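Side-chain contacts in putative exported protein (Bordetella pertussis Tohama I, PDB 2PFY), which binds pyroglutamic acid and probably serves as the extracytoplasmic solute receptor of a tripartite ATP-independent periplasmic transporter: residues 53-57 against 58-62; 63-67 against 68-72; 77-80 against 81-84. All coordinates share one frame; numbering follows the deposited sequence.

The three contacts follow one another along the chain, each a local turn, and none encloses or crosses another. Contact 1 closes helix 51-57 and leads into strand 62-66. Contact 2 begins on that strand; Val55 CG2 of contact 1 packs against its Gly63 N. It then turns the chain through a 3-10 segment beside the pyroglutamic acid pocket. Contact 3, in the loop before helix 89-108, lies against contact 2, where Val67 and Ser68 touch Phe77 O and Gly71 touches Glu78. Contacts 1 and 3 do not meet, with centres about 26 Å apart. Contact 1 ties helix 51-57 to the five-stranded sheet; contacts 2 and 3 lead on to helix 89-108, with helix 267-287 beside contact 3.

Contact 1 of 3, residues 53-57 against 58-62; sequences RGVQQ and GVVQI
Gly58 binds back into the last turn of helix 51-57. Its N-H reaches Val55 O at 3.3 Å and comes from above the carbonyl plane, 71° out of it. Asn214 ND2 is a second donor to the same oxygen. Gly58 itself turns to positive phi. Val59 N then bonds to Gly54 O at 2.8 Å, this time in the carbonyl plane, although the N-H is bent to 134°. These two bonds and the left-handed glycine form a Schellman motif, which ends the helix and redirects the chain toward strand 62-66. The side chain of Val59 lies over Gly54. Its CB is 3.5 Å from Gly54 O, and CG2 sits close to Gly54 CA. Gly54 has no side chain, and this lets Val59 come down onto its backbone. Val60 N adds a weak third bond to Gly54 O at 3.4 Å. The apolar part of the contact follows, where Val60 CG2 meets Val55 CG2 at 3.7 Å, the two side chains crossing at a slant. With chi1 at -63°, Val60 CG2 lies between its own backbone N and carbonyl carbon, on the side of the helix. Leu45 and Leu46 also touch Val60. Gln61 takes little part; its OE1 accepts from Thr5 N. At Ile62 it is the backbone that meets the helix, with Val55 CG2 4.1 Å from Ile62 C.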
loop_
_atom_site.group_PDB
_atom_site.type_symbol
_atom_site.label_atom_id
_atom_site.label_comp_id
_atom_site.label_asym_id
_atom_site.label_seq_id
_atom_site.Cartn_x
_atom_site.Cartn_y
_atom_site.Cartn_z
ATOM N N ARG A 53 14.386 -5.630 4.297
ATOM C CA ARG A 53 15.589 -6.293 4.777
ATOM C C ARG A 53 15.973 -7.429 3.857
ATOM O O ARG A 53 17.148 -7.601 3.586
ATOM C CB ARG A 53 15.364 -6.767 6.227
ATOM C CG ARG A 53 16.558 -7.374 6.916
ATOM C CD ARG A 53 17.551 -6.277 7.269
ATOM N NE ARG A 53 18.531 -6.764 8.227
ATOM C CZ ARG A 53 19.816 -6.441 8.196
ATOM N NH1 ARG A 53 20.266 -5.659 7.227
ATOM N NH2 ARG A 53 20.654 -6.944 9.108
ATOM N N GLY A 54 14.997 -8.183 3.331
ATOM C CA GLY A 54 15.296 -9.238 2.364
ATOM C C GLY A 54 15.924 -8.701 1.076
ATOM O O GLY A 54 16.847 -9.325 0.495
ATOM N N VAL A 55 15.449 -7.540 0.624
ATOM C CA VAL A 55 16.052 -6.915 -0.559
ATOM C C VAL A 55 17.482 -6.442 -0.222
ATOM O O VAL A 55 18.413 -6.694 -0.993
ATOM C CB VAL A 55 15.196 -5.758 -1.095
ATOM C CG1 VAL A 55 15.952 -4.928 -2.202
ATOM C CG2 VAL A 55 13.768 -6.268 -1.620
ATOM N N GLN A 56 17.654 -5.756 0.904
ATOM C CA GLN A 56 19.009 -5.294 1.344
ATOM C C GLN A 56 20.028 -6.427 1.470
ATOM O O GLN A 56 21.207 -6.283 1.052
ATOM C CB GLN A 56 18.911 -4.654 2.729
ATOM C CG GLN A 56 18.656 -3.208 2.736
ATOM C CD GLN A 56 18.791 -2.607 4.135
ATOM O OE1 GLN A 56 18.613 -3.289 5.146
ATOM N NE2 GLN A 56 19.091 -1.321 4.192
ATOM N N GLN A 57 19.570 -7.551 2.046
ATOM C CA GLN A 57 20.422 -8.720 2.284
ATOM C C GLN A 57 20.579 -9.692 1.110
ATOM O O GLN A 57 21.330 -10.667 1.221
ATOM C CB GLN A 57 19.947 -9.478 3.526
ATOM C CG GLN A 57 20.018 -8.666 4.826
ATOM C CD GLN A 57 19.717 -9.545 6.033
ATOM O OE1 GLN A 57 18.594 -9.979 6.224
ATOM N NE2 GLN A 57 20.739 -9.861 6.814
ATOM N N GLY A 58 19.862 -9.459 0.005
ATOM C CA GLY A 58 19.964 -10.332 -1.154
ATOM C C GLY A 58 19.214 -11.659 -1.043
ATOM O O GLY A 58 19.536 -12.623 -1.721
ATOM N N VAL A 59 18.197 -11.721 -0.193
ATOM C CA VAL A 59 17.303 -12.871 -0.225
ATOM C C VAL A 59 16.660 -12.835 -1.600
ATOM O O VAL A 59 16.512 -13.858 -2.261
ATOM C CB VAL A 59 16.233 -12.719 0.871
ATOM C CG1 VAL A 59 15.138 -13.724 0.710
ATOM C CG2 VAL A 59 16.915 -12.853 2.248
ATOM N N VAL A 60 16.272 -11.622 -2.007
ATOM C CA VAL A 60 15.800 -11.362 -3.336
ATOM C C VAL A 60 16.573 -10.163 -3.845
ATOM O O VAL A 60 17.097 -9.370 -3.056
ATOM C CB VAL A 60 14.247 -11.044 -3.337
ATOM C CG1 VAL A 60 13.461 -12.272 -2.846
ATOM C CG2 VAL A 60 13.921 -9.876 -2.433
ATOM N N GLN A 61 16.596 -10.009 -5.162
ATOM C CA GLN A 61 17.208 -8.830 -5.779
ATOM C C GLN A 61 16.262 -7.671 -5.901
ATOM O O GLN A 61 16.699 -6.510 -6.045
ATOM C CB GLN A 61 17.773 -9.184 -7.157
ATOM C CG GLN A 61 18.916 -10.166 -7.112
ATOM C CD GLN A 61 18.415 -11.598 -7.134
ATOM O OE1 GLN A 61 17.228 -11.828 -7.142
ATOM N NE2 GLN A 61 19.347 -12.590 -7.114
ATOM N N ILE A 62 14.951 -7.958 -5.803
ATOM C CA ILE A 62 13.958 -6.940 -6.034
ATOM C C ILE A 62 12.654 -7.385 -5.356
ATOM O O ILE A 62 12.379 -8.613 -5.204
ATOM C CB ILE A 62 13.802 -6.709 -7.578
ATOM C CG1 ILE A 62 12.982 -5.444 -7.895
ATOM C CG2 ILE A 62 13.288 -8.029 -8.301
ATOM C CD1 ILE A 62 12.990 -5.039 -9.415
#

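Contact 2 of 3, residues 63-67 against 68-72; sequences GEVLV and SALGN
Val65 and Ala69 pack across the turn where strand 62-66 runs into a short 3-10 segment, in the solute-binding fold of the DctP family. The strand lies between strands 2-7 and 208-214 of a five-stranded sheet. Val65 CG2 meets Ala69 CB at 3.9 Å. Its other methyl, CG1, points to Leu70 CD1 at a looser 4.4 Å. Chi1 of 67° splits the methyls in this way, with CG2 opposite the backbone N. Leu66 comes next and is part of the pyroglutamic acid pocket; its side chain is about 4 Å from the ligand. Leu66 O takes the N-H of Ala69 at 3.0 Å, with the donor above the carbonyl plane. Ala69 CB is tucked against the same oxygen at 3.1 Å. The isobutyl end of Leu66 lies against the hydroxyl of Ser68, with CD2 3.2 Å from Ser68 OG. Arg48, another pocket residue, touches both Leu66 and Ala69. Glu9 OE1 accepts the backbone N-H of Leu66. Val67 opens the 3-10 segment; its side chain packs on Phe210 and Leu103. Its carbonyl points on along the chain and repeats the i to i+3 pattern. Leu70 N reaches Val67 O at 3.0 Å, with a nearly straight N-H of 168° and a donor tilted 34° from the carbonyl plane. Leu70 CB lies against that oxygen as well, at 3.6 Å.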
loop_
_atom_site.group_PDB
_atom_site.type_symbol
_atom_site.label_atom_id
_atom_site.label_comp_id
_atom_site.label_asym_id
_atom_site.label_seq_id
_atom_site.Cartn_x
_atom_site.Cartn_y
_atom_site.Cartn_z
ATOM N N GLY A 63 11.851 -6.430 -4.922
ATOM C CA GLY A 63 10.603 -6.836 -4.278
ATOM C C GLY A 63 9.581 -5.727 -4.254
ATOM O O GLY A 63 9.921 -4.550 -4.328
ATOM N N GLU A 64 8.318 -6.138 -4.172
ATOM C CA GLU A 64 7.216 -5.233 -4.030
ATOM C C GLU A 64 6.722 -5.226 -2.574
ATOM O O GLU A 64 6.639 -6.278 -1.917
ATOM C CB GLU A 64 6.097 -5.604 -5.039
ATOM C CG GLU A 64 4.886 -4.667 -4.977
ATOM C CD GLU A 64 3.910 -5.068 -3.878
ATOM O OE1 GLU A 64 3.704 -6.306 -3.693
ATOM O OE2 GLU A 64 3.379 -4.159 -3.190
ATOM N N VAL A 65 6.433 -4.025 -2.064
ATOM C CA VAL A 65 5.940 -3.874 -0.678
ATOM C C VAL A 65 5.181 -2.552 -0.518
ATOM O O VAL A 65 5.417 -1.571 -1.250
ATOM C CB VAL A 65 7.110 -4.031 0.395
ATOM C CG1 VAL A 65 8.123 -2.884 0.300
ATOM C CG2 VAL A 65 6.593 -4.185 1.850
ATOM N N LEU A 66 4.252 -2.560 0.436
ATOM C CA LEU A 66 3.545 -1.375 0.875
ATOM C C LEU A 66 4.590 -0.371 1.352
ATOM O O LEU A 66 5.414 -0.696 2.226
ATOM C CB LEU A 66 2.619 -1.761 2.049
ATOM C CG LEU A 66 1.700 -0.668 2.600
ATOM C CD1 LEU A 66 0.567 -0.376 1.588
ATOM C CD2 LEU A 66 1.140 -1.053 3.983
ATOM N N VAL A 67 4.554 0.838 0.794
ATOM C CA VAL A 67 5.519 1.906 1.139
ATOM C C VAL A 67 5.523 2.168 2.652
ATOM O O VAL A 67 6.596 2.163 3.311
ATOM C CB VAL A 67 5.209 3.237 0.343
ATOM C CG1 VAL A 67 6.079 4.411 0.859
ATOM C CG2 VAL A 67 5.395 3.023 -1.159
ATOM N N SER A 68 4.318 2.336 3.214
ATOM C CA SER A 68 4.160 2.623 4.635
ATOM C C SER A 68 4.583 1.479 5.568
ATOM O O SER A 68 4.590 1.650 6.789
ATOM C CB SER A 68 2.718 3.076 4.921
ATOM O OG SER A 68 1.809 2.068 4.492
ATOM N N ALA A 69 4.965 0.319 5.017
ATOM C CA ALA A 69 5.616 -0.723 5.827
ATOM C C ALA A 69 6.979 -0.246 6.379
ATOM O O ALA A 69 7.488 -0.812 7.348
ATOM C CB ALA A 69 5.788 -2.030 5.042
ATOM N N LEU A 70 7.554 0.777 5.758
ATOM C CA LEU A 70 8.814 1.373 6.240
ATOM C C LEU A 70 8.627 2.554 7.206
ATOM O O LEU A 70 9.615 3.149 7.652
ATOM C CB LEU A 70 9.714 1.762 5.059
ATOM C CG LEU A 70 10.448 0.616 4.302
ATOM C CD1 LEU A 70 9.498 -0.420 3.691
ATOM C CD2 LEU A 70 11.315 1.225 3.215
ATOM N N GLY A 71 7.365 2.845 7.556
ATOM C CA GLY A 71 6.983 4.029 8.330
ATOM C C GLY A 71 7.543 4.117 9.745
ATOM O O GLY A 71 7.959 5.187 10.183
ATOM N N ASN A 72 7.562 2.998 10.464
ATOM C CA ASN A 72 8.139 2.988 11.808
ATOM C C ASN A 72 9.599 3.452 11.779
ATOM O O ASN A 72 10.015 4.278 12.591
ATOM C CB ASN A 72 8.014 1.601 12.432
ATOM C CG ASN A 72 7.435 1.640 13.832
ATOM O OD1 ASN A 72 7.789 2.507 14.644
ATOM N ND2 ASN A 72 6.552 0.687 14.136
#

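Contact 3 of 3, residues 77-80 against 81-84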
loop_
_atom_site.group_PDB
_atom_site.type_symbol
_atom_site.label_atom_id
_atom_site.label_comp_id
_atom_site.label_asym_id
_atom_site.label_seq_id
_atom_site.Cartn_x
_atom_site.Cartn_y
_atom_site.Cartn_z
ATOM N N PHE A 77 7.882 7.658 4.931
ATOM C CA PHE A 77 7.333 6.479 4.206
ATOM C C PHE A 77 5.846 6.206 4.547
ATOM O O PHE A 77 5.199 5.328 3.946
ATOM C CB PHE A 77 8.208 5.236 4.448
ATOM C CG PHE A 77 9.539 5.261 3.697
ATOM C CD1 PHE A 77 9.676 4.608 2.489
ATOM C CD2 PHE A 77 10.651 5.955 4.209
ATOM C CE1 PHE A 77 10.889 4.625 1.776
ATOM C CE2 PHE A 77 11.869 5.986 3.497
ATOM C CZ PHE A 77 11.987 5.312 2.287
ATOM N N GLU A 78 5.294 6.959 5.497
ATOM C CA GLU A 78 3.866 6.786 5.839
ATOM C C GLU A 78 2.997 8.040 5.688
ATOM O O GLU A 78 1.857 8.082 6.192
ATOM C CB GLU A 78 3.705 6.175 7.243
ATOM C CG GLU A 78 4.164 7.121 8.349
ATOM C CD GLU A 78 4.102 6.519 9.738
ATOM O OE1 GLU A 78 4.230 5.280 9.899
ATOM O OE2 GLU A 78 3.946 7.316 10.684
ATOM N N ILE A 79 3.498 9.057 4.996
ATOM C CA ILE A 79 2.659 10.225 4.731
ATOM C C ILE A 79 1.414 9.875 3.893
ATOM O O ILE A 79 0.402 10.561 3.972
ATOM C CB ILE A 79 3.466 11.452 4.111
ATOM C CG1 ILE A 79 2.672 12.759 4.163
ATOM C CG2 ILE A 79 3.890 11.207 2.665
ATOM C CD1 ILE A 79 2.261 13.234 5.551
ATOM N N ASP A 80 1.495 8.802 3.113
ATOM C CA ASP A 80 0.386 8.348 2.281
ATOM C C ASP A 80 -0.745 7.698 3.086
ATOM O O ASP A 80 -1.795 7.322 2.518
ATOM C CB ASP A 80 0.897 7.397 1.160
ATOM C CG ASP A 80 1.376 6.041 1.694
ATOM O OD1 ASP A 80 1.254 5.774 2.907
ATOM O OD2 ASP A 80 1.897 5.231 0.900
ATOM N N SER A 81 -0.543 7.567 4.397
ATOM C CA SER A 81 -1.531 6.940 5.269
ATOM C C SER A 81 -2.176 7.896 6.288
ATOM O O SER A 81 -2.902 7.450 7.174
ATOM C CB SER A 81 -0.938 5.712 5.971
ATOM O OG SER A 81 -0.486 4.752 5.015
ATOM N N VAL A 82 -1.895 9.194 6.179
ATOM C CA VAL A 82 -2.547 10.190 7.046
ATOM C C VAL A 82 -3.999 10.408 6.586
ATOM O O VAL A 82 -4.212 10.826 5.450
ATOM C CB VAL A 82 -1.812 11.557 7.032
ATOM C CG1 VAL A 82 -2.649 12.631 7.814
ATOM C CG2 VAL A 82 -0.366 11.431 7.566
ATOM N N PRO A 83 -4.991 10.088 7.441
ATOM C CA PRO A 83 -6.384 10.203 6.992
ATOM C C PRO A 83 -6.765 11.578 6.473
ATOM O O PRO A 83 -6.421 12.612 7.080
ATOM C CB PRO A 83 -7.203 9.782 8.221
ATOM C CG PRO A 83 -6.260 8.846 8.996
ATOM C CD PRO A 83 -4.893 9.513 8.801
ATOM N N PHE A 84 -7.403 11.576 5.311
ATOM C CA PHE A 84 -7.970 12.758 4.677
ATOM C C PHE A 84 -6.990 13.861 4.233
ATOM O O PHE A 84 -7.411 14.936 3.773
ATOM C CB PHE A 84 -9.155 13.270 5.499
ATOM C CG PHE A 84 -10.221 12.257 5.619
ATOM C CD1 PHE A 84 -11.008 11.946 4.526
ATOM C CD2 PHE A 84 -10.356 11.508 6.777
ATOM C CE1 PHE A 84 -11.980 10.953 4.606
ATOM C CE2 PHE A 84 -11.330 10.504 6.870
ATOM C CZ PHE A 84 -12.148 10.237 5.791
HETATM O O HOH W 1 -2.366 10.673 3.289
#
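The hydroxyl of Ser81 donates to the carboxylate of Asp80, with OG 2.9 Å from OD1. It meets OD1 on the anti side, 33° out of the carboxylate plane. The torsions of both residues bring the groups together. Asp80 CG stands between its backbone N and carbonyl carbon, chi1 70°, which swings the carboxylate forward over the next peptide. Ser81 OG lies beside its own backbone N, which places it on the side of the Asp80 carboxylate. The other oxygen, Asp80 OD2, accepts from Gln208 N at the start of strand 208-214. The carboxylate is therefore held at both oxygens in a buried place, and its rotation is probably fixed.

Backbone bonds of the i to i+3 kind accompany this pair, as expected for a 3-10 turn. Ser81 N reaches Glu78 O at 3.0 Å, the donor standing above the carbonyl plane. Val82 N reaches Ile79 O at 3.5 Å, a weak bond but a straight one, 172°. A water bridges the end of the turn. It is 2.9 Å from Ile79 O and 2.8 Å from Val82 O, in hydrogen-bonding geometry with both.

The apolar contact is made by Ile79 and Val82. Ile79 CD1 touches Val82 CG2 at 3.8 Å, and the same methyl of Val82 rests 3.8 Å from Ile79 O. Glu78 ends in a salt bridge with Lys287 NZ of helix 267-287, and the same helix covers the apolar side, with Trp284 on Ile79 and Val281 on Val82. Thr99 of helix 89-108 also touches Ile79, and Ser148 of helix 147-155 packs on Glu78 and Ser81.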